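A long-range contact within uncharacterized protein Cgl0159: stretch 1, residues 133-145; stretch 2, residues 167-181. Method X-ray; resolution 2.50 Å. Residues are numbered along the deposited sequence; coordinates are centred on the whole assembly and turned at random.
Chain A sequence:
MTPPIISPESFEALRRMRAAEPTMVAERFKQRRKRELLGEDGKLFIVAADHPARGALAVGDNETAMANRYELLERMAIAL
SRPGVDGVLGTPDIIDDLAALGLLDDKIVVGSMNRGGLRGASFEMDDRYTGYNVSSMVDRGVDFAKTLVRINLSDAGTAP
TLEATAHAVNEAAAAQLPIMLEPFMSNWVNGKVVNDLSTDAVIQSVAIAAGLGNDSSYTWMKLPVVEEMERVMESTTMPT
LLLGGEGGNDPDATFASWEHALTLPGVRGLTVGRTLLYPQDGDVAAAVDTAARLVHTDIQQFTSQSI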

ATOM      1  N   ASN A 133      -4.093  18.924   2.835  1.00 15.49           N
ATOM      2  CA  ASN A 133      -4.810  17.768   3.353  1.00 14.02           C
ATOM      3  C   ASN A 133      -5.621  18.357   4.501  1.00 14.99           C
ATOM      4  O   ASN A 133      -5.313  19.452   4.982  1.00 14.24           O
ATOM      5  CB  ASN A 133      -3.878  16.633   3.825  1.00 12.93           C
ATOM      6  CG  ASN A 133      -2.837  17.079   4.827  1.00 14.95           C
ATOM      7  OD1 ASN A 133      -2.988  18.092   5.507  1.00 14.13           O
ATOM      8  ND2 ASN A 133      -1.768  16.300   4.935  1.00 16.22           N
ATOM      9  N   VAL A 134      -6.670  17.662   4.923  1.00 14.70           N
ATOM     10  CA  VAL A 134      -7.516  18.176   5.986  1.00 15.13           C
ATOM     11  C   VAL A 134      -6.750  18.592   7.238  1.00 16.38           C
ATOM     12  O   VAL A 134      -7.026  19.637   7.830  1.00 16.67           O
ATOM     13  CB  VAL A 134      -8.603  17.150   6.355  1.00 14.33           C
ATOM     14  CG1 VAL A 134      -9.393  17.636   7.564  1.00 12.28           C
ATOM     15  CG2 VAL A 134      -9.531  16.948   5.168  1.00 13.54           C
ATOM     16  N   SER A 135      -5.787  17.773   7.636  1.00 17.73           N
ATOM     17  CA  SER A 135      -4.990  18.065   8.817  1.00 18.75           C
ATOM     18  C   SER A 135      -4.394  19.472   8.799  1.00 19.34           C
ATOM     19  O   SER A 135      -4.573  20.242   9.744  1.00 21.36           O
ATOM     20  CB  SER A 135      -3.863  17.040   8.952  1.00 19.63           C
ATOM     21  OG  SER A 135      -2.891  17.472   9.893  1.00 22.93           O
ATOM     22  N   SER A 136      -3.687  19.810   7.725  1.00 18.81           N
ATOM     23  CA  SER A 136      -3.056  21.122   7.623  1.00 20.05           C
ATOM     24  C   SER A 136      -4.062  22.255   7.452  1.00 20.70           C
ATOM     25  O   SER A 136      -3.809  23.381   7.876  1.00 19.71           O
ATOM     26  CB  SER A 136      -2.062  21.151   6.459  1.00 20.21           C
ATOM     27  OG  SER A 136      -2.733  21.168   5.212  1.00 17.43           O
HETATM   28  N   MSE A 137      -5.199  21.966   6.829  1.00 21.26           N
HETATM   29  CA  MSE A 137      -6.210  22.991   6.628  1.00 21.50           C
HETATM   30  C   MSE A 137      -6.860  23.337   7.963  1.00 22.00           C
HETATM   31  O   MSE A 137      -7.043  24.511   8.289  1.00 21.66           O
HETATM   32  CB  MSE A 137      -7.258  22.510   5.631  1.00 22.20           C
HETATM   33  CG  MSE A 137      -6.692  22.239   4.252  1.00 27.94           C
HETATM   34 SE   MSE A 137      -8.050  22.040   2.887  1.00 32.93          SE
HETATM   35  CE  MSE A 137      -7.899  23.766   2.113  1.00 35.22           C
ATOM     36  N   VAL A 138      -7.202  22.313   8.737  1.00 20.96           N
ATOM     37  CA  VAL A 138      -7.805  22.533  10.040  1.00 21.09           C
ATOM     38  C   VAL A 138      -6.835  23.325  10.915  1.00 21.95           C
ATOM     39  O   VAL A 138      -7.221  24.297  11.560  1.00 21.58           O
ATOM     40  CB  VAL A 138      -8.143  21.195  10.734  1.00 20.42           C
ATOM     41  CG1 VAL A 138      -8.506  21.438  12.192  1.00 16.35           C
ATOM     42  CG2 VAL A 138      -9.293  20.520  10.016  1.00 18.72           C
ATOM     43  N   ASP A 139      -5.576  22.902  10.927  1.00 24.07           N
ATOM     44  CA  ASP A 139      -4.549  23.567  11.721  1.00 26.15           C
ATOM     45  C   ASP A 139      -4.308  25.017  11.314  1.00 25.18           C
ATOM     46  O   ASP A 139      -4.150  25.894  12.161  1.00 26.22           O
ATOM     47  CB  ASP A 139      -3.227  22.810  11.610  1.00 29.72           C
ATOM     48  CG  ASP A 139      -2.064  23.585  12.211  1.00 34.38           C
ATOM     49  OD1 ASP A 139      -2.022  23.735  13.454  1.00 35.97           O
ATOM     50  OD2 ASP A 139      -1.198  24.056  11.439  1.00 36.79           O
ATOM     51  N   ARG A 140      -4.286  25.261  10.012  1.00 24.27           N
ATOM     52  CA  ARG A 140      -4.025  26.592   9.478  1.00 23.67           C
ATOM     53  C   ARG A 140      -5.240  27.506   9.514  1.00 23.47           C
ATOM     54  O   ARG A 140      -5.107  28.731   9.575  1.00 22.96           O
ATOM     55  CB  ARG A 140      -3.536  26.475   8.039  1.00 22.58           C
ATOM     56  CG  ARG A 140      -2.504  27.494   7.660  1.00 24.74           C
ATOM     57  CD  ARG A 140      -1.179  27.180   8.308  1.00 25.98           C
ATOM     58  NE  ARG A 140      -0.086  27.546   7.416  1.00 28.63           N
ATOM     59  CZ  ARG A 140       1.171  27.147   7.569  1.00 30.51           C
ATOM     60  NH1 ARG A 140       1.508  26.364   8.591  1.00 29.68           N
ATOM     61  NH2 ARG A 140       2.090  27.517   6.681  1.00 31.30           N
ATOM     62  N   GLY A 141      -6.425  26.910   9.456  1.00 21.92           N
ATOM     63  CA  GLY A 141      -7.634  27.702   9.481  1.00 20.58           C
ATOM     64  C   GLY A 141      -8.224  27.976   8.113  1.00 21.07           C
ATOM     65  O   GLY A 141      -9.007  28.914   7.967  1.00 21.54           O
ATOM     66  N   VAL A 142      -7.860  27.193   7.098  1.00 20.26           N
ATOM     67  CA  VAL A 142      -8.448  27.435   5.787  1.00 19.07           C
ATOM     68  C   VAL A 142      -9.919  27.072   5.978  1.00 19.20           C
ATOM     69  O   VAL A 142     -10.253  26.191   6.769  1.00 19.37           O
ATOM     70  CB  VAL A 142      -7.828  26.558   4.669  1.00 18.67           C
ATOM     71  CG1 VAL A 142      -6.317  26.504   4.818  1.00 15.50           C
ATOM     72  CG2 VAL A 142      -8.447  25.195   4.685  1.00 16.92           C
ATOM     73  N   ASP A 143     -10.793  27.743   5.245  1.00 19.50           N
ATOM     74  CA  ASP A 143     -12.226  27.534   5.392  1.00 20.43           C
ATOM     75  C   ASP A 143     -12.886  26.503   4.496  1.00 20.61           C
ATOM     76  O   ASP A 143     -13.971  26.011   4.810  1.00 22.67           O
ATOM     77  CB  ASP A 143     -12.955  28.865   5.171  1.00 21.13           C
ATOM     78  CG  ASP A 143     -12.249  30.040   5.824  1.00 22.35           C
ATOM     79  OD1 ASP A 143     -11.260  30.552   5.247  1.00 20.61           O
ATOM     80  OD2 ASP A 143     -12.683  30.448   6.923  1.00 24.96           O
ATOM     81  N   PHE A 144     -12.231  26.160   3.397  1.00 19.97           N
ATOM     82  CA  PHE A 144     -12.829  25.266   2.416  1.00 18.82           C
ATOM     83  C   PHE A 144     -11.788  24.360   1.760  1.00 18.47           C
ATOM     84  O   PHE A 144     -10.638  24.764   1.579  1.00 17.53           O
ATOM     85  CB  PHE A 144     -13.446  26.157   1.344  1.00 20.94           C
ATOM     86  CG  PHE A 144     -14.837  25.789   0.937  1.00 22.75           C
ATOM     87  CD1 PHE A 144     -15.125  24.537   0.408  1.00 21.87           C
ATOM     88  CD2 PHE A 144     -15.844  26.752   0.978  1.00 22.95           C
ATOM     89  CE1 PHE A 144     -16.397  24.251  -0.087  1.00 23.02           C
ATOM     90  CE2 PHE A 144     -17.114  26.477   0.488  1.00 22.56           C
ATOM     91  CZ  PHE A 144     -17.391  25.226  -0.048  1.00 22.46           C
ATOM     92  N   ALA A 145     -12.197  23.150   1.388  1.00 16.39           N
ATOM     93  CA  ALA A 145     -11.303  22.216   0.713  1.00 16.27           C
ATOM     94  C   ALA A 145     -11.837  22.010  -0.705  1.00 17.14           C
ATOM     95  O   ALA A 145     -13.048  22.082  -0.926  1.00 16.08           O
ATOM     96  CB  ALA A 145     -11.264  20.888   1.458  1.00 15.13           C
ATOM     97  N   HIS A 167     -11.720   9.232   0.412  1.00 13.27           N
ATOM     98  CA  HIS A 167     -11.005   9.385   1.670  1.00 14.77           C
ATOM     99  C   HIS A 167     -10.929  10.858   2.066  1.00 15.85           C
ATOM    100  O   HIS A 167     -11.077  11.200   3.239  1.00 18.28           O
ATOM    101  CB  HIS A 167      -9.599   8.788   1.557  1.00 16.33           C
ATOM    102  CG  HIS A 167      -9.585   7.291   1.449  1.00 19.39           C
ATOM    103  ND1 HIS A 167     -10.739   6.538   1.399  1.00 20.22           N
ATOM    104  CD2 HIS A 167      -8.560   6.408   1.385  1.00 20.92           C
ATOM    105  CE1 HIS A 167     -10.427   5.258   1.309  1.00 19.48           C
ATOM    106  NE2 HIS A 167      -9.110   5.151   1.298  1.00 20.96           N
ATOM    107  N   ALA A 168     -10.715  11.734   1.086  1.00 14.46           N
ATOM    108  CA  ALA A 168     -10.637  13.163   1.366  1.00 14.54           C
ATOM    109  C   ALA A 168     -11.961  13.647   1.961  1.00 15.38           C
ATOM    110  O   ALA A 168     -11.973  14.421   2.915  1.00 14.93           O
ATOM    111  CB  ALA A 168     -10.323  13.934   0.095  1.00 13.94           C
ATOM    112  N   VAL A 169     -13.074  13.185   1.396  1.00 14.81           N
ATOM    113  CA  VAL A 169     -14.384  13.574   1.894  1.00 13.45           C
ATOM    114  C   VAL A 169     -14.588  13.018   3.301  1.00 14.48           C
ATOM    115  O   VAL A 169     -15.144  13.700   4.163  1.00 14.28           O
ATOM    116  CB  VAL A 169     -15.514  13.072   0.964  1.00 11.94           C
ATOM    117  CG1 VAL A 169     -16.871  13.421   1.561  1.00  9.77           C
ATOM    118  CG2 VAL A 169     -15.373  13.710  -0.410  1.00 10.57           C
ATOM    119  N   ASN A 170     -14.140  11.784   3.534  1.00 14.98           N
ATOM    120  CA  ASN A 170     -14.263  11.175   4.857  1.00 15.67           C
ATOM    121  C   ASN A 170     -13.667  12.130   5.879  1.00 16.88           C
ATOM    122  O   ASN A 170     -14.314  12.512   6.852  1.00 17.49           O
ATOM    123  CB  ASN A 170     -13.488   9.857   4.937  1.00 15.54           C
ATOM    124  CG  ASN A 170     -14.142   8.729   4.159  1.00 17.72           C
ATOM    125  OD1 ASN A 170     -13.605   7.619   4.093  1.00 17.10           O
ATOM    126  ND2 ASN A 170     -15.302   8.998   3.572  1.00 15.10           N
ATOM    127  N   GLU A 171     -12.417  12.512   5.639  1.00 18.21           N
ATOM    128  CA  GLU A 171     -11.694  13.409   6.534  1.00 18.89           C
ATOM    129  C   GLU A 171     -12.303  14.802   6.627  1.00 18.24           C
ATOM    130  O   GLU A 171     -12.434  15.355   7.720  1.00 20.00           O
ATOM    131  CB  GLU A 171     -10.233  13.529   6.099  1.00 22.29           C
ATOM    132  CG  GLU A 171      -9.423  12.252   6.261  1.00 27.60           C
ATOM    133  CD  GLU A 171      -7.965  12.446   5.908  1.00 29.41           C
ATOM    134  OE1 GLU A 171      -7.309  13.294   6.547  1.00 32.54           O
ATOM    135  OE2 GLU A 171      -7.475  11.754   4.992  1.00 32.66           O
ATOM    136  N   ALA A 172     -12.670  15.375   5.487  1.00 15.65           N
ATOM    137  CA  ALA A 172     -13.252  16.710   5.485  1.00 14.91           C
ATOM    138  C   ALA A 172     -14.558  16.738   6.279  1.00 14.32           C
ATOM    139  O   ALA A 172     -14.773  17.628   7.101  1.00 13.40           O
ATOM    140  CB  ALA A 172     -13.493  17.178   4.060  1.00 12.65           C
ATOM    141  N   ALA A 173     -15.424  15.761   6.036  1.00 12.69           N
ATOM    142  CA  ALA A 173     -16.701  15.692   6.730  1.00 11.91           C
ATOM    143  C   ALA A 173     -16.501  15.517   8.231  1.00 11.36           C
ATOM    144  O   ALA A 173     -17.123  16.210   9.033  1.00  9.82           O
ATOM    145  CB  ALA A 173     -17.539  14.544   6.174  1.00 11.69           C
ATOM    146  N   ALA A 174     -15.624  14.592   8.607  1.00 12.93           N
ATOM    147  CA  ALA A 174     -15.353  14.330  10.017  1.00 13.64           C
ATOM    148  C   ALA A 174     -14.817  15.565  10.739  1.00 14.45           C
ATOM    149  O   ALA A 174     -14.993  15.707  11.948  1.00 14.26           O
ATOM    150  CB  ALA A 174     -14.367  13.176  10.155  1.00 10.65           C
ATOM    151  N   ALA A 175     -14.163  16.455  10.001  1.00 15.29           N
ATOM    152  CA  ALA A 175     -13.611  17.671  10.590  1.00 15.91           C
ATOM    153  C   ALA A 175     -14.580  18.837  10.402  1.00 17.06           C
ATOM    154  O   ALA A 175     -14.288  19.972  10.800  1.00 16.24           O
ATOM    155  CB  ALA A 175     -12.261  18.000   9.950  1.00 12.77           C
ATOM    156  N   GLN A 176     -15.728  18.551   9.793  1.00 17.02           N
ATOM    157  CA  GLN A 176     -16.741  19.572   9.537  1.00 20.22           C
ATOM    158  C   GLN A 176     -16.171  20.694   8.684  1.00 19.12           C
ATOM    159  O   GLN A 176     -16.463  21.872   8.886  1.00 17.69           O
ATOM    160  CB  GLN A 176     -17.294  20.128  10.854  1.00 21.42           C
ATOM    161  CG  GLN A 176     -18.183  19.133  11.577  1.00 24.55           C
ATOM    162  CD  GLN A 176     -18.848  19.714  12.803  1.00 28.69           C
ATOM    163  OE1 GLN A 176     -19.820  19.155  13.312  1.00 29.34           O
ATOM    164  NE2 GLN A 176     -18.325  20.838  13.289  1.00 31.01           N
ATOM    165  N   LEU A 177     -15.351  20.294   7.722  1.00 18.73           N
ATOM    166  CA  LEU A 177     -14.712  21.211   6.790  1.00 18.31           C
ATOM    167  C   LEU A 177     -15.392  21.080   5.434  1.00 17.18           C
ATOM    168  O   LEU A 177     -15.341  20.023   4.819  1.00 16.93           O
ATOM    169  CB  LEU A 177     -13.230  20.858   6.646  1.00 17.42           C
ATOM    170  CG  LEU A 177     -12.457  21.644   5.590  1.00 16.45           C
ATOM    171  CD1 LEU A 177     -12.283  23.077   6.065  1.00 15.66           C
ATOM    172  CD2 LEU A 177     -11.109  20.994   5.339  1.00 15.11           C
ATOM    173  N   PRO A 178     -16.042  22.149   4.956  1.00 17.45           N
ATOM    174  CA  PRO A 178     -16.711  22.073   3.655  1.00 16.49           C
ATOM    175  C   PRO A 178     -15.732  21.622   2.580  1.00 17.73           C
ATOM    176  O   PRO A 178     -14.590  22.084   2.539  1.00 20.62           O
ATOM    177  CB  PRO A 178     -17.196  23.501   3.433  1.00 17.58           C
ATOM    178  CG  PRO A 178     -17.460  23.985   4.826  1.00 17.51           C
ATOM    179  CD  PRO A 178     -16.244  23.473   5.571  1.00 17.60           C
ATOM    180  N   ILE A 179     -16.171  20.707   1.722  1.00 16.99           N
ATOM    181  CA  ILE A 179     -15.311  20.211   0.659  1.00 17.20           C
ATOM    182  C   ILE A 179     -15.999  20.292  -0.704  1.00 18.59           C
ATOM    183  O   ILE A 179     -17.079  19.745  -0.931  1.00 17.25           O
ATOM    184  CB  ILE A 179     -14.837  18.768   0.951  1.00 17.30           C
ATOM    185  CG1 ILE A 179     -13.893  18.301  -0.159  1.00 15.35           C
ATOM    186  CG2 ILE A 179     -16.034  17.845   1.112  1.00 15.41           C
ATOM    187  CD1 ILE A 179     -13.188  17.000   0.150  1.00 16.15           C
HETATM  188  N   MSE A 180     -15.323  20.999  -1.598  1.00 20.34           N
HETATM  189  CA  MSE A 180     -15.752  21.293  -2.960  1.00 22.53           C
HETATM  190  C   MSE A 180     -15.186  20.275  -3.965  1.00 21.56           C
HETATM  191  O   MSE A 180     -13.969  20.138  -4.087  1.00 21.16           O
HETATM  192  CB  MSE A 180     -15.231  22.699  -3.271  1.00 26.87           C
HETATM  193  CG  MSE A 180     -15.769  23.427  -4.470  1.00 32.98           C
HETATM  194 SE   MSE A 180     -14.690  25.051  -4.636  1.00 40.11          SE
HETATM  195  CE  MSE A 180     -15.346  26.033  -3.100  1.00 38.23           C
ATOM    196  N   LEU A 181     -16.056  19.560  -4.673  1.00 19.38           N
ATOM    197  CA  LEU A 181     -15.594  18.588  -5.661  1.00 18.86           C
ATOM    198  C   LEU A 181     -15.878  19.102  -7.073  1.00 19.34           C
ATOM    199  O   LEU A 181     -17.003  19.519  -7.371  1.00 18.76           O
ATOM    200  CB  LEU A 181     -16.290  17.232  -5.475  1.00 18.79           C
ATOM    201  CG  LEU A 181     -16.222  16.499  -4.132  1.00 18.60           C
ATOM    202  CD1 LEU A 181     -16.833  15.114  -4.303  1.00 19.37           C
ATOM    203  CD2 LEU A 181     -14.788  16.381  -3.658  1.00 19.39           C
TER
HETATM  204  O   HOH W   1      -5.143  15.104   6.691  1.00 17.69           O

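Two backbone hydrogen bonds join the stretches where their strands run parallel. Ala145 N donates to Pro178 O (2.9 Å) and Met180 N donates to Ala145 O (2.6 Å), so Ala145 bridges Ile179, whose CA also makes a C-H contact with Ala145 O (3.3 Å). Pro178, which lacks an amide hydrogen, contributes its carbonyl here.

Phe144 supplies the aromatic contact. Its CA-to-CB bond points away from the second stretch, but the ring end comes nearer and lies between two aliphatic groups: Pro178 CB and Met180 CE sit over opposite faces, 3.8 and 3.7 Å from the ring centroid of Phe144.

Apolar packing continues the contact, from Leu177 beside the strands to Val134 against the end of the second helix. Leu177, buried and directed toward the first stretch, places CD2 3.9 Å from Ala145 CB and 4.1 Å from SE of selenomethionine Met137, while its CD1 lies 3.6 Å from Asp143 O. Val134, in the t rotamer, reaches Ala175 CB through CG1 (3.7 Å) and Ala172 N through CG2 (3.5 Å). Val134 CG2 thus lies against the helix backbone beside the small Ala172, 4.1 Å from its CB, while the methyl of Ala175 points toward the first stretch and meets CG1.

At the exposed margin, one water accepts from Ser135 N (2.9 Å) and donates to Glu171 OE1 (2.8 Å), linking the helix start to a carboxylate.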